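Local coordinates for arginine decarboxylase, A207R protein (Paramecium bursaria Chlorella virus 1, PDB 2NVA) that decarboxylates arginine to agmatine with the help of pyridoxal 5'-phosphate, as a viral member of the eukaryotic ornithine decarboxylase-like family, at residues L56-S70 / I80-T92. Sequence-based numbering, arbitrary orientation.
Sequences LKTMCDKNVNFDCAS and IGVSPSRIIFAHT. With PL2 ((4-{[(4-{[amino(imino)methyl]amino}butyl)amino]methyl}-5-hydroxy-6-methylpyridin-3-yl)methyl dihydrogen phosphate), chain I.
Phe66 pairs with Ile87, and Asp67 with Ile88, in the adjacent parallel strands 65-68 and 87-89, whose axes run 4.8 Å apart at 19° and are joined by the backbone hydrogen bonds Phe66 N to Arg86 O, Ile88 N to Phe66 O and Cys68 N to Ile88 O. Just ahead of the second strand, the Arg86 side chain reaches back to the end of helix 53-61. Its NH1 donates hydrogen bonds to two carbonyls: Cys60 O at 3.0 Å, nearly straight and in the guanidinium plane, and Val64 O at 2.9 Å, approached from above the carbonyl plane. A bend at chi3 (71°) turns the Arg86 side chain so that NE can hydrogen-bond Asn65 OD1 at 3.1 Å, amide and guanidinium planes 59° apart. Cys60 O also accepts Asn63 N in the Schellman motif that ends the helix, so the arginine ties this turn to the sheet. Val82 CG1 lies over one guanidinium face, toward its rim, while its CG2 touches Phe66 CE2 at 3.5 Å and Cys60 SG. Ile80 CG2 fits against Lys57 CA and Cys60 CB; farther along, Cys68 SG packs on Ile87 CG2 at 3.6 Å. At the C-terminal ends of the strands, Asp67 points into the cofactor site: OD1 lies 3.1 Å from the pyridine N1 of the PL2 adduct and forms a salt bridge with Lys48 NZ, a pyridoxal 5'-phosphate-binding lysine. A water donates to both Asp67 OD2 and Ala90 O, bridging the strand ends. Ser70 OG hydrogen-bonds Asn362 O, and His91 NE2 Cys322 O, both of the second subunit. The two strands belong to a beta-alpha-beta unit of the TIM barrel, preceded by helix 53-61: helix 71-80 makes the crossover and packs through Val77 on Phe66, Cys68 and Val82, while strand 65-68 is flanked by strands 41-46 and 87-89.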
ATOM      1  N   LEU A  56       8.611  19.575  -6.839  1.00 12.70           N
ATOM      2  CA  LEU A  56       9.707  19.313  -7.760  1.00 12.72           C
ATOM      3  C   LEU A  56      10.132  20.597  -8.474  1.00 12.62           C
ATOM      4  O   LEU A  56      11.324  20.834  -8.656  1.00 12.83           O
ATOM      5  CB  LEU A  56       9.324  18.235  -8.772  1.00 12.85           C
ATOM      6  CG  LEU A  56       8.997  16.835  -8.245  1.00 13.24           C
ATOM      7  CD1 LEU A  56       8.618  15.918  -9.412  1.00 12.56           C
ATOM      8  CD2 LEU A  56      10.147  16.228  -7.434  1.00 13.55           C
ATOM      9  N   LYS A  57       9.162  21.418  -8.870  1.00 12.36           N
ATOM     10  CA  LYS A  57       9.484  22.708  -9.505  1.00 13.08           C
ATOM     11  C   LYS A  57      10.221  23.633  -8.535  1.00 13.00           C
ATOM     12  O   LYS A  57      11.143  24.355  -8.929  1.00 13.52           O
ATOM     13  CB  LYS A  57       8.223  23.374 -10.074  1.00 12.91           C
ATOM     14  CG  LYS A  57       8.429  24.758 -10.726  1.00 15.09           C
ATOM     15  CD  LYS A  57       9.467  24.716 -11.849  1.00 14.98           C
ATOM     16  CE  LYS A  57       9.449  26.027 -12.648  1.00 16.92           C
ATOM     17  NZ  LYS A  57      10.682  26.182 -13.515  1.00 16.96           N
ATOM     18  N   THR A  58       9.805  23.614  -7.273  1.00 13.00           N
ATOM     19  CA  THR A  58      10.450  24.407  -6.230  1.00 13.43           C
ATOM     20  C   THR A  58      11.911  24.002  -6.040  1.00 13.73           C
ATOM     21  O   THR A  58      12.788  24.859  -5.922  1.00 13.66           O
ATOM     22  CB  THR A  58       9.693  24.280  -4.899  1.00 13.71           C
ATOM     23  OG1 THR A  58       8.337  24.709  -5.087  1.00 14.21           O
ATOM     24  CG2 THR A  58      10.340  25.136  -3.817  1.00 13.68           C
ATOM     25  N   MET A  59      12.148  22.692  -6.007  1.00 13.40           N
ATOM     26  CA  MET A  59      13.492  22.104  -5.977  1.00 14.39           C
ATOM     27  C   MET A  59      14.304  22.601  -7.180  1.00 13.95           C
ATOM     28  O   MET A  59      15.425  23.097  -7.037  1.00 14.21           O
ATOM     29  CB  MET A  59      13.418  20.559  -6.070  1.00 13.90           C
ATOM     30  CG  MET A  59      12.807  19.765  -4.860  1.00 16.83           C
ATOM     31  SD  MET A  59      13.723  20.064  -3.322  1.00 16.96           S
ATOM     32  CE  MET A  59      12.652  19.132  -2.254  1.00 15.33           C
ATOM     33  N   CYS A  60      13.718  22.444  -8.366  1.00 13.52           N
ATOM     34  CA  CYS A  60      14.379  22.788  -9.625  1.00 13.43           C
ATOM     35  C   CYS A  60      14.882  24.237  -9.602  1.00 13.69           C
ATOM     36  O   CYS A  60      16.050  24.503  -9.914  1.00 13.41           O
ATOM     37  CB  CYS A  60      13.410  22.588 -10.789  1.00 13.59           C
ATOM     38  SG  CYS A  60      13.985  23.242 -12.379  1.00 15.44           S
ATOM     39  N   ASP A  61      13.988  25.156  -9.234  1.00 12.86           N
ATOM     40  CA  ASP A  61      14.290  26.591  -9.194  1.00 13.63           C
ATOM     41  C   ASP A  61      15.322  27.002  -8.133  1.00 13.59           C
ATOM     42  O   ASP A  61      15.934  28.073  -8.242  1.00 13.44           O
ATOM     43  CB  ASP A  61      12.979  27.382  -8.992  1.00 13.09           C
ATOM     44  CG  ASP A  61      12.049  27.298 -10.208  1.00 14.57           C
ATOM     45  OD1 ASP A  61      12.504  26.876 -11.300  1.00 14.71           O
ATOM     46  OD2 ASP A  61      10.856  27.650 -10.065  1.00 15.47           O
ATOM     47  N   LYS A  62      15.484  26.171  -7.101  1.00 13.12           N
ATOM     48  CA  LYS A  62      16.427  26.432  -6.019  1.00 13.33           C
ATOM     49  C   LYS A  62      17.748  25.723  -6.274  1.00 13.22           C
ATOM     50  O   LYS A  62      18.605  25.648  -5.390  1.00 13.54           O
ATOM     51  CB  LYS A  62      15.837  26.033  -4.667  1.00 13.60           C
ATOM     52  CG  LYS A  62      14.671  26.917  -4.183  1.00 14.91           C
ATOM     53  CD  LYS A  62      15.130  28.283  -3.683  1.00 15.31           C
ATOM     54  CE  LYS A  62      15.760  28.203  -2.303  1.00 14.77           C
ATOM     55  NZ  LYS A  62      16.292  29.560  -1.933  1.00 15.14           N
ATOM     56  N   ASN A  63      17.901  25.215  -7.494  1.00 13.46           N
ATOM     57  CA  ASN A  63      19.131  24.549  -7.941  1.00 13.26           C
ATOM     58  C   ASN A  63      19.437  23.234  -7.225  1.00 13.07           C
ATOM     59  O   ASN A  63      20.582  22.803  -7.157  1.00 12.98           O
ATOM     60  CB  ASN A  63      20.324  25.514  -7.882  1.00 14.08           C
ATOM     61  CG  ASN A  63      20.231  26.601  -8.918  1.00 16.35           C
ATOM     62  OD1 ASN A  63      19.915  26.336 -10.092  1.00 17.22           O
ATOM     63  ND2 ASN A  63      20.501  27.849  -8.509  1.00 16.34           N
ATOM     64  N   VAL A  64      18.399  22.602  -6.697  1.00 12.59           N
ATOM     65  CA  VAL A  64      18.522  21.267  -6.103  1.00 12.23           C
ATOM     66  C   VAL A  64      18.495  20.249  -7.240  1.00 12.17           C
ATOM     67  O   VAL A  64      17.779  20.457  -8.224  1.00 12.68           O
ATOM     68  CB  VAL A  64      17.359  20.992  -5.112  1.00 12.03           C
ATOM     69  CG1 VAL A  64      17.433  19.571  -4.525  1.00 11.74           C
ATOM     70  CG2 VAL A  64      17.353  22.035  -3.969  1.00 13.16           C
ATOM     71  N   ASN A  65      19.286  19.179  -7.115  1.00 11.48           N
ATOM     72  CA  ASN A  65      19.328  18.134  -8.134  1.00 11.44           C
ATOM     73  C   ASN A  65      18.429  16.963  -7.743  1.00 11.58           C
ATOM     74  O   ASN A  65      17.675  17.084  -6.789  1.00 11.29           O
ATOM     75  CB  ASN A  65      20.772  17.708  -8.399  1.00 11.73           C
ATOM     76  CG  ASN A  65      21.578  18.793  -9.078  1.00 11.59           C
ATOM     77  OD1 ASN A  65      21.026  19.768  -9.593  1.00 12.21           O
ATOM     78  ND2 ASN A  65      22.896  18.622  -9.098  1.00 12.54           N
ATOM     79  N   PHE A  66      18.486  15.862  -8.490  1.00 11.69           N
ATOM     80  CA  PHE A  66      17.483  14.805  -8.319  1.00 12.07           C
ATOM     81  C   PHE A  66      18.052  13.406  -8.293  1.00 12.44           C
ATOM     82  O   PHE A  66      19.028  13.096  -8.988  1.00 12.96           O
ATOM     83  CB  PHE A  66      16.382  14.936  -9.382  1.00 11.88           C
ATOM     84  CG  PHE A  66      15.655  16.244  -9.304  1.00 12.62           C
ATOM     85  CD1 PHE A  66      14.556  16.389  -8.470  1.00 12.83           C
ATOM     86  CD2 PHE A  66      16.121  17.356 -10.000  1.00 13.09           C
ATOM     87  CE1 PHE A  66      13.910  17.606  -8.361  1.00 13.79           C
ATOM     88  CE2 PHE A  66      15.472  18.596  -9.896  1.00 13.58           C
ATOM     89  CZ  PHE A  66      14.369  18.712  -9.089  1.00 13.02           C
ATOM     90  N   ASP A  67      17.444  12.598  -7.430  1.00 12.52           N
ATOM     91  CA  ASP A  67      17.671  11.160  -7.359  1.00 12.70           C
ATOM     92  C   ASP A  67      16.400  10.497  -7.868  1.00 12.70           C
ATOM     93  O   ASP A  67      15.348  10.579  -7.224  1.00 12.62           O
ATOM     94  CB  ASP A  67      17.989  10.748  -5.906  1.00 13.03           C
ATOM     95  CG  ASP A  67      17.646   9.306  -5.599  1.00 14.34           C
ATOM     96  OD1 ASP A  67      17.435   8.993  -4.405  1.00 15.53           O
ATOM     97  OD2 ASP A  67      17.550   8.466  -6.535  1.00 15.75           O
ATOM     98  N   CYS A  68      16.491   9.863  -9.036  1.00 12.93           N
ATOM     99  CA  CYS A  68      15.343   9.175  -9.617  1.00 12.53           C
ATOM    100  C   CYS A  68      15.528   7.673  -9.542  1.00 12.79           C
ATOM    101  O   CYS A  68      16.625   7.176  -9.765  1.00 13.17           O
ATOM    102  CB  CYS A  68      15.146   9.587 -11.072  1.00 12.87           C
ATOM    103  SG  CYS A  68      14.659  11.323 -11.293  1.00 13.66           S
ATOM    104  N   ALA A  69      14.447   6.953  -9.259  1.00 12.80           N
ATOM    105  CA  ALA A  69      14.500   5.509  -9.018  1.00 12.64           C
ATOM    106  C   ALA A  69      14.065   4.678 -10.216  1.00 12.74           C
ATOM    107  O   ALA A  69      14.271   3.462 -10.231  1.00 12.49           O
ATOM    108  CB  ALA A  69      13.631   5.153  -7.801  1.00 13.21           C
ATOM    109  N   SER A  70      13.455   5.331 -11.203  1.00 12.06           N
ATOM    110  CA  SER A  70      12.851   4.636 -12.337  1.00 12.67           C
ATOM    111  C   SER A  70      12.739   5.577 -13.533  1.00 12.53           C
ATOM    112  O   SER A  70      12.935   6.795 -13.388  1.00 12.95           O
ATOM    113  CB  SER A  70      11.455   4.129 -11.944  1.00 12.13           C
ATOM    114  OG  SER A  70      10.614   5.211 -11.563  1.00 12.95           O
ATOM    115  N   ILE A  80       9.316  18.770 -15.714  1.00 14.37           N
ATOM    116  CA  ILE A  80       9.431  19.987 -14.894  1.00 14.88           C
ATOM    117  C   ILE A  80      10.369  21.016 -15.561  1.00 14.55           C
ATOM    118  O   ILE A  80      10.285  22.229 -15.291  1.00 14.69           O
ATOM    119  CB  ILE A  80       9.931  19.614 -13.446  1.00 14.66           C
ATOM    120  CG1 ILE A  80       8.851  18.856 -12.649  1.00 16.52           C
ATOM    121  CG2 ILE A  80      10.423  20.828 -12.660  1.00 16.40           C
ATOM    122  CD1 ILE A  80       7.491  19.584 -12.526  1.00 14.86           C
ATOM    123  N   GLY A  81      11.261  20.527 -16.434  1.00 13.89           N
ATOM    124  CA  GLY A  81      12.228  21.374 -17.138  1.00 13.45           C
ATOM    125  C   GLY A  81      13.666  21.254 -16.640  1.00 13.26           C
ATOM    126  O   GLY A  81      14.522  22.055 -17.006  1.00 13.48           O
ATOM    127  N   VAL A  82      13.939  20.233 -15.825  1.00 12.91           N
ATOM    128  CA  VAL A  82      15.272  20.017 -15.281  1.00 12.50           C
ATOM    129  C   VAL A  82      16.093  19.308 -16.344  1.00 12.40           C
ATOM    130  O   VAL A  82      15.584  18.409 -17.018  1.00 12.12           O
ATOM    131  CB  VAL A  82      15.212  19.121 -14.017  1.00 12.81           C
ATOM    132  CG1 VAL A  82      16.604  18.924 -13.397  1.00 13.26           C
ATOM    133  CG2 VAL A  82      14.241  19.695 -12.989  1.00 13.05           C
ATOM    134  N   SER A  83      17.356  19.702 -16.492  1.00 12.16           N
ATOM    135  CA  SER A  83      18.285  18.966 -17.349  1.00 12.18           C
ATOM    136  C   SER A  83      18.523  17.551 -16.822  1.00 12.20           C
ATOM    137  O   SER A  83      18.748  17.376 -15.631  1.00 12.09           O
ATOM    138  CB  SER A  83      19.631  19.689 -17.434  1.00 12.06           C
ATOM    139  OG  SER A  83      20.539  18.925 -18.214  1.00 12.25           O
ATOM    140  N   PRO A  84      18.467  16.537 -17.704  1.00 12.34           N
ATOM    141  CA  PRO A  84      18.830  15.174 -17.284  1.00 12.24           C
ATOM    142  C   PRO A  84      20.253  15.078 -16.703  1.00 12.09           C
ATOM    143  O   PRO A  84      20.550  14.119 -15.980  1.00 11.89           O
ATOM    144  CB  PRO A  84      18.721  14.368 -18.581  1.00 12.83           C
ATOM    145  CG  PRO A  84      17.721  15.119 -19.405  1.00 12.90           C
ATOM    146  CD  PRO A  84      18.018  16.575 -19.111  1.00 12.66           C
ATOM    147  N   SER A  85      21.105  16.067 -16.988  1.00 11.74           N
ATOM    148  CA  SER A  85      22.465  16.117 -16.390  1.00 12.04           C
ATOM    149  C   SER A  85      22.428  16.261 -14.857  1.00 12.33           C
ATOM    150  O   SER A  85      23.422  15.960 -14.177  1.00 12.63           O
ATOM    151  CB  SER A  85      23.301  17.247 -17.005  1.00 11.84           C
ATOM    152  OG  SER A  85      22.741  18.520 -16.731  1.00 12.01           O
ATOM    153  N   ARG A  86      21.292  16.751 -14.338  1.00 11.74           N
ATOM    154  CA  ARG A  86      21.095  16.967 -12.889  1.00 11.81           C
ATOM    155  C   ARG A  86      20.533  15.745 -12.132  1.00 11.87           C
ATOM    156  O   ARG A  86      20.283  15.827 -10.936  1.00 12.40           O
ATOM    157  CB  ARG A  86      20.213  18.199 -12.642  1.00 12.07           C
ATOM    158  CG  ARG A  86      20.910  19.507 -12.948  1.00 12.30           C
ATOM    159  CD  ARG A  86      19.898  20.636 -13.093  1.00 12.36           C
ATOM    160  NE  ARG A  86      19.291  21.005 -11.807  1.00 11.70           N
ATOM    161  CZ  ARG A  86      18.415  21.999 -11.655  1.00 12.92           C
ATOM    162  NH1 ARG A  86      17.913  22.275 -10.459  1.00 12.68           N
ATOM    163  NH2 ARG A  86      18.028  22.707 -12.705  1.00 12.16           N
ATOM    164  N   ILE A  87      20.343  14.626 -12.840  1.00 11.88           N
ATOM    165  CA  ILE A  87      19.728  13.409 -12.280  1.00 12.01           C
ATOM    166  C   ILE A  87      20.785  12.331 -12.029  1.00 12.83           C
ATOM    167  O   ILE A  87      21.639  12.093 -12.895  1.00 12.77           O
ATOM    168  CB  ILE A  87      18.628  12.857 -13.241  1.00 12.07           C
ATOM    169  CG1 ILE A  87      17.553  13.930 -13.472  1.00 11.74           C
ATOM    170  CG2 ILE A  87      17.995  11.542 -12.699  1.00 13.10           C
ATOM    171  CD1 ILE A  87      16.572  13.597 -14.587  1.00 13.22           C
ATOM    172  N   ILE A  88      20.742  11.711 -10.845  1.00 12.78           N
ATOM    173  CA  ILE A  88      21.463  10.461 -10.586  1.00 12.92           C
ATOM    174  C   ILE A  88      20.390   9.376 -10.599  1.00 12.81           C
ATOM    175  O   ILE A  88      19.383   9.489  -9.884  1.00 12.74           O
ATOM    176  CB  ILE A  88      22.191  10.433  -9.213  1.00 13.05           C
ATOM    177  CG1 ILE A  88      23.476  11.290  -9.166  1.00 14.00           C
ATOM    178  CG2 ILE A  88      22.633   9.006  -8.851  1.00 13.10           C
ATOM    179  CD1 ILE A  88      23.586  12.321 -10.226  1.00 17.11           C
ATOM    180  N   PHE A  89      20.595   8.345 -11.427  1.00 12.44           N
ATOM    181  CA  PHE A  89      19.711   7.189 -11.436  1.00 12.24           C
ATOM    182  C   PHE A  89      20.158   6.313 -10.267  1.00 12.83           C
ATOM    183  O   PHE A  89      20.919   5.347 -10.453  1.00 12.47           O
ATOM    184  CB  PHE A  89      19.847   6.455 -12.773  1.00 12.53           C
ATOM    185  CG  PHE A  89      18.663   5.583 -13.143  1.00 12.88           C
ATOM    186  CD1 PHE A  89      17.767   5.104 -12.176  1.00 11.50           C
ATOM    187  CD2 PHE A  89      18.496   5.185 -14.471  1.00 11.75           C
ATOM    188  CE1 PHE A  89      16.709   4.264 -12.544  1.00 12.42           C
ATOM    189  CE2 PHE A  89      17.450   4.360 -14.851  1.00 12.76           C
ATOM    190  CZ  PHE A  89      16.549   3.891 -13.899  1.00 12.94           C
ATOM    191  N   ALA A  90      19.704   6.664  -9.060  1.00 12.56           N
ATOM    192  CA  ALA A  90      20.279   6.085  -7.835  1.00 12.72           C
ATOM    193  C   ALA A  90      19.535   4.824  -7.377  1.00 13.24           C
ATOM    194  O   ALA A  90      19.083   4.735  -6.232  1.00 13.85           O
ATOM    195  CB  ALA A  90      20.326   7.137  -6.713  1.00 13.46           C
ATOM    196  N   HIS A  91      19.415   3.850  -8.273  1.00 12.84           N
ATOM    197  CA  HIS A  91      18.788   2.575  -7.942  1.00 12.42           C
ATOM    198  C   HIS A  91      19.737   1.527  -8.513  1.00 12.36           C
ATOM    199  O   HIS A  91      20.036   1.546  -9.707  1.00 12.35           O
ATOM    200  CB  HIS A  91      17.339   2.544  -8.399  1.00 13.13           C
ATOM    201  CG  HIS A  91      16.584   1.332  -7.948  1.00 14.30           C
ATOM    202  ND1 HIS A  91      17.178   0.098  -7.799  1.00 15.23           N
ATOM    203  CD2 HIS A  91      15.282   1.166  -7.614  1.00 13.69           C
ATOM    204  CE1 HIS A  91      16.276  -0.777  -7.391  1.00 13.44           C
ATOM    205  NE2 HIS A  91      15.117  -0.153  -7.272  1.00 13.86           N
ATOM    206  N   THR A  92      20.200   0.618  -7.679  1.00 12.11           N
ATOM    207  CA  THR A  92      21.237  -0.324  -8.131  1.00 12.16           C
ATOM    208  C   THR A  92      20.709  -1.399  -9.067  1.00 12.68           C
ATOM    209  O   THR A  92      21.501  -2.139  -9.666  1.00 12.38           O
ATOM    210  CB  THR A  92      21.984  -1.007  -6.947  1.00 12.41           C
ATOM    211  OG1 THR A  92      21.057  -1.806  -6.201  1.00 12.31           O
ATOM    212  CG2 THR A  92      22.626   0.047  -6.025  1.00 11.97           C
TER
HETATM  213  N1  PL2 I2001      18.250   7.488  -1.810  1.00 16.27           N
HETATM  214  C2  PL2 I2001      17.945   6.195  -2.008  1.00 17.24           C
HETATM  215  C2A PL2 I2001      18.739   5.360  -3.033  1.00 16.58           C
HETATM  216  C3  PL2 I2001      16.899   5.632  -1.264  1.00 17.19           C
HETATM  217  O3  PL2 I2001      16.622   4.317  -1.469  1.00 16.61           O
HETATM  218  C4  PL2 I2001      16.174   6.385  -0.319  1.00 16.25           C
HETATM  219  C4A PL2 I2001      14.997   5.801   0.518  1.00 17.44           C
HETATM  220  C5  PL2 I2001      16.558   7.733  -0.168  1.00 15.81           C
HETATM  221  C6  PL2 I2001      17.591   8.249  -0.928  1.00 15.40           C
HETATM  222  P   PL2 I2001      15.209   9.455   3.073  1.00 15.09           P
HETATM  223  N   PL2 I2001      15.120   4.341   0.732  1.00 17.41           N
HETATM  224  CA  PL2 I2001      13.805   3.685   0.726  1.00 16.81           C
HETATM  225  CG  PL2 I2001      11.539   3.535   1.845  1.00 16.95           C
HETATM  226  OP2 PL2 I2001      15.056   8.796   4.529  1.00 15.47           O
HETATM  227  OP3 PL2 I2001      13.713   9.904   2.618  1.00 14.49           O
HETATM  228  OP1 PL2 I2001      16.169  10.599   3.081  1.00 13.21           O
HETATM  229  OP4 PL2 I2001      15.666   8.221   2.147  1.00 16.44           O
HETATM  230  C5M PL2 I2001      15.834   8.647   0.841  1.00 16.95           C
HETATM  231  CB  PL2 I2001      12.867   4.293   1.790  1.00 16.95           C
HETATM  232  CD  PL2 I2001      10.609   4.118   2.935  1.00 15.30           C
HETATM  233  NE  PL2 I2001       9.331   3.378   2.829  1.00 15.98           N
HETATM  234  CZ  PL2 I2001       8.162   3.737   3.381  1.00 16.02           C
HETATM  235  NH2 PL2 I2001       7.073   2.957   3.177  1.00 15.33           N
HETATM  236  NH1 PL2 I2001       8.070   4.841   4.127  1.00 15.93           N
HETATM  237  O   HOH W   1      16.660   5.912  -6.305  1.00 16.45           O